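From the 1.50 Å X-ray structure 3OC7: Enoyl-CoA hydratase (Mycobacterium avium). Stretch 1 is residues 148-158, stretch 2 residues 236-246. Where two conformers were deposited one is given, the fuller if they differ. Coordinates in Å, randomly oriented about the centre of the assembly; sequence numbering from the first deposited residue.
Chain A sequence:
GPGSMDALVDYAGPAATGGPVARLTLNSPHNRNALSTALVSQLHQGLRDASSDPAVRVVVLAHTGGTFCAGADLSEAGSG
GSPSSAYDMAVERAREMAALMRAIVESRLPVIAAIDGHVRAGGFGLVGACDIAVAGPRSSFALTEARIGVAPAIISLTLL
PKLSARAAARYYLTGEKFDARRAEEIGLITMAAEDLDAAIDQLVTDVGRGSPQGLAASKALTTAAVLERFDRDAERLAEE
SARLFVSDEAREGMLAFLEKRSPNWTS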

# COMPACT_ATOMS: atom_id res chain seq x y z
N ILE A 148 12.10 25.42 2.97
CA ILE A 148 13.47 25.96 2.96
C ILE A 148 14.20 25.73 1.62
O ILE A 148 15.42 25.87 1.52
CB ILE A 148 14.33 25.50 4.21
CG1 ILE A 148 14.60 23.99 4.21
CG2 ILE A 148 13.67 25.96 5.53
CD1 ILE A 148 15.61 23.52 5.29
N GLY A 149 13.43 25.38 0.58
CA GLY A 149 13.97 25.25 -0.78
C GLY A 149 14.53 23.91 -1.22
O GLY A 149 15.12 23.82 -2.30
N VAL A 150 14.33 22.86 -0.43
CA VAL A 150 14.87 21.52 -0.75
C VAL A 150 13.75 20.45 -0.81
O VAL A 150 12.57 20.81 -0.93
CB VAL A 150 16.10 21.12 0.15
CG1 VAL A 150 17.20 22.19 0.02
CG2 VAL A 150 15.71 20.97 1.60
N ALA A 151 14.13 19.17 -0.74
CA ALA A 151 13.18 18.02 -0.84
C ALA A 151 13.63 16.85 0.05
O ALA A 151 14.83 16.73 0.35
CB ALA A 151 13.04 17.57 -2.30
N PRO A 152 12.69 15.97 0.48
CA PRO A 152 13.08 14.77 1.26
C PRO A 152 13.66 13.61 0.40
O PRO A 152 13.08 12.51 0.37
CB PRO A 152 11.77 14.38 1.99
CG PRO A 152 10.70 15.41 1.57
CD PRO A 152 11.23 16.12 0.36
N ALA A 153 14.79 13.85 -0.26
CA ALA A 153 15.34 12.92 -1.25
C ALA A 153 15.86 11.57 -0.70
O ALA A 153 15.27 10.51 -0.97
CB ALA A 153 16.39 13.63 -2.16
N ILE A 154 16.95 11.61 0.08
CA ILE A 154 17.55 10.40 0.65
C ILE A 154 16.58 9.59 1.53
O ILE A 154 16.57 8.33 1.46
CB ILE A 154 18.86 10.70 1.43
CG1 ILE A 154 19.99 10.98 0.42
CG2 ILE A 154 19.18 9.56 2.47
CD1 ILE A 154 20.57 9.71 -0.28
N ILE A 155 15.77 10.28 2.35
CA ILE A 155 14.87 9.56 3.27
C ILE A 155 13.71 8.81 2.54
O ILE A 155 13.08 7.92 3.13
CB ILE A 155 14.35 10.44 4.43
CG1 ILE A 155 13.46 11.59 3.93
CG2 ILE A 155 15.51 10.98 5.30
CD1 ILE A 155 12.96 12.51 5.04
N SER A 156 13.46 9.17 1.28
CA SER A 156 12.49 8.47 0.40
C SER A 156 12.78 6.96 0.24
O SER A 156 11.86 6.16 0.01
CB SER A 156 12.36 9.15 -0.98
OG SER A 156 11.73 10.44 -0.91
N LEU A 157 14.06 6.58 0.39
CA LEU A 157 14.48 5.16 0.31
C LEU A 157 13.74 4.22 1.29
O LEU A 157 13.47 3.06 0.95
CB LEU A 157 16.01 5.03 0.51
CG LEU A 157 16.92 5.59 -0.60
CD1 LEU A 157 18.38 5.66 -0.12
CD2 LEU A 157 16.77 4.78 -1.89
N THR A 158 13.44 4.73 2.50
CA THR A 158 12.64 3.97 3.50
C THR A 158 11.20 4.49 3.73
O THR A 158 10.36 3.70 4.19
CB THR A 158 13.39 3.83 4.88
OG1 THR A 158 13.62 5.12 5.47
CG2 THR A 158 14.71 3.02 4.73
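Stretch 2 (236-246) RLAEESARLFV

Stretch 2 is helical through Phe245, in a helix that begins before Arg236, and lies against the loop and turn of stretch 1 and, through Leu157, the helix that follows. The two stretches run in opposite directions: the CA atoms of Val150 and Leu244 are 5.7 Å apart, and so are those of Ile154 and Leu237. No direct hydrogen bond joins them; the contact is mainly apolar.

Leu237, Glu240, Ser241 and Leu244 point their CA-to-CB bonds toward stretch 1, as the i, i+3, i+4, i+7 spacing of one helix face allows. Leu237 and Leu244 both adopt the m,t rotamer, common for leucine in helices. Leu237 CD1 lies 3.6 Å from Ala153 O and 3.8 Å from Leu157 CD2. Ile154 starts sideways, but its m,m rotamer carries CD1 to the helix, 4.2 Å from Leu237 CB and 4.2 Å from Ala238 CB. Leu244 CB is 4.0 Å from Val150 CG1, and Leu244 CD1 is 4.1 Å from Ala151 CB.

In the conformer given, Ser241 has chi1 t. Its OG hydrogen-bonds to water 1 at 3.0 Å, and this water weakly accepts from Ile154 N at 3.3 Å, bridging the stretches. Within stretch 1, Ser156 is m, and its OG donates to Pro152 O at 2.8 Å, just before the type I turn Ala153 to Ser156, whose own bond runs from Ser156 N to Ala153 O at 3.2 Å. Gly149 has phi 89°, where a CB would jam against the preceding carbonyl.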

# COMPACT_ATOMS: atom_id res chain seq x y z
N ARG A 236 21.77 8.30 -7.34
CA ARG A 236 21.02 9.39 -7.97
C ARG A 236 20.41 10.35 -6.94
O ARG A 236 20.48 11.58 -7.11
CB ARG A 236 19.93 8.83 -8.91
CG ARG A 236 19.20 9.88 -9.74
CD ARG A 236 18.10 9.26 -10.60
NE ARG A 236 17.23 8.39 -9.81
CZ ARG A 236 16.17 8.80 -9.13
NH1 ARG A 236 15.84 10.09 -9.13
NH2 ARG A 236 15.45 7.93 -8.45
N LEU A 237 19.84 9.80 -5.86
CA LEU A 237 19.26 10.62 -4.78
C LEU A 237 20.29 11.42 -3.98
O LEU A 237 20.01 12.55 -3.56
CB LEU A 237 18.33 9.80 -3.86
CG LEU A 237 17.04 9.23 -4.48
CD1 LEU A 237 16.42 8.19 -3.49
CD2 LEU A 237 16.01 10.31 -4.86
N ALA A 238 21.49 10.84 -3.76
CA ALA A 238 22.59 11.57 -3.10
C ALA A 238 23.07 12.79 -3.92
O ALA A 238 23.28 13.87 -3.37
CB ALA A 238 23.78 10.60 -2.76
N GLU A 239 23.20 12.61 -5.24
CA GLU A 239 23.56 13.72 -6.16
C GLU A 239 22.49 14.83 -6.18
O GLU A 239 22.81 16.03 -6.15
CB GLU A 239 23.89 13.19 -7.56
CG GLU A 239 25.15 12.29 -7.57
CD GLU A 239 25.49 11.67 -8.92
OE1 GLU A 239 25.02 12.15 -9.97
OE2 GLU A 239 26.26 10.68 -8.93
N GLU A 240 21.21 14.44 -6.21
CA GLU A 240 20.10 15.41 -6.13
C GLU A 240 20.13 16.23 -4.83
O GLU A 240 19.96 17.46 -4.86
CB GLU A 240 18.74 14.69 -6.29
CG GLU A 240 17.53 15.62 -6.15
CD GLU A 240 16.17 14.93 -6.34
OE1 GLU A 240 16.12 13.72 -6.69
OE2 GLU A 240 15.14 15.62 -6.17
N SER A 241 20.32 15.56 -3.69
CA SER A 241 20.41 16.20 -2.38
C SER A 241 21.47 17.32 -2.37
O SER A 241 21.24 18.43 -1.88
CB SER A 241 20.74 15.14 -1.30
OG SER A 241 20.82 15.67 0.02
N ALA A 242 22.65 17.00 -2.91
CA ALA A 242 23.76 17.96 -2.95
C ALA A 242 23.53 19.16 -3.87
O ALA A 242 23.88 20.29 -3.51
CB ALA A 242 25.06 17.23 -3.30
N ARG A 243 22.96 18.91 -5.06
CA ARG A 243 22.56 20.01 -5.97
C ARG A 243 21.57 20.97 -5.31
O ARG A 243 21.69 22.19 -5.44
CB ARG A 243 21.95 19.46 -7.27
CG ARG A 243 22.93 18.81 -8.24
CD ARG A 243 22.35 18.71 -9.66
NE ARG A 243 21.11 17.94 -9.73
CZ ARG A 243 21.04 16.60 -9.78
NH1 ARG A 243 22.14 15.86 -9.74
NH2 ARG A 243 19.85 16.01 -9.84
N LEU A 244 20.57 20.43 -4.60
CA LEU A 244 19.61 21.29 -3.93
C LEU A 244 20.25 22.10 -2.79
O LEU A 244 19.98 23.30 -2.64
CB LEU A 244 18.38 20.50 -3.45
CG LEU A 244 17.47 19.87 -4.51
CD1 LEU A 244 16.59 18.76 -3.90
CD2 LEU A 244 16.60 20.92 -5.24
N PHE A 245 21.13 21.46 -2.01
CA PHE A 245 21.79 22.14 -0.87
C PHE A 245 22.55 23.43 -1.25
O PHE A 245 22.51 24.42 -0.51
CB PHE A 245 22.72 21.16 -0.11
CG PHE A 245 23.25 21.71 1.20
CD1 PHE A 245 22.49 21.65 2.36
CD2 PHE A 245 24.51 22.30 1.26
CE1 PHE A 245 22.97 22.17 3.57
CE2 PHE A 245 25.00 22.83 2.47
CZ PHE A 245 24.22 22.75 3.62
N VAL A 246 23.25 23.41 -2.38
CA VAL A 246 24.09 24.54 -2.81
C VAL A 246 23.37 25.56 -3.73
O VAL A 246 23.99 26.52 -4.21
CB VAL A 246 25.44 24.06 -3.46
CG1 VAL A 246 26.21 23.15 -2.51
CG2 VAL A 246 25.19 23.37 -4.81
O HOH W 1 18.25 14.53 1.05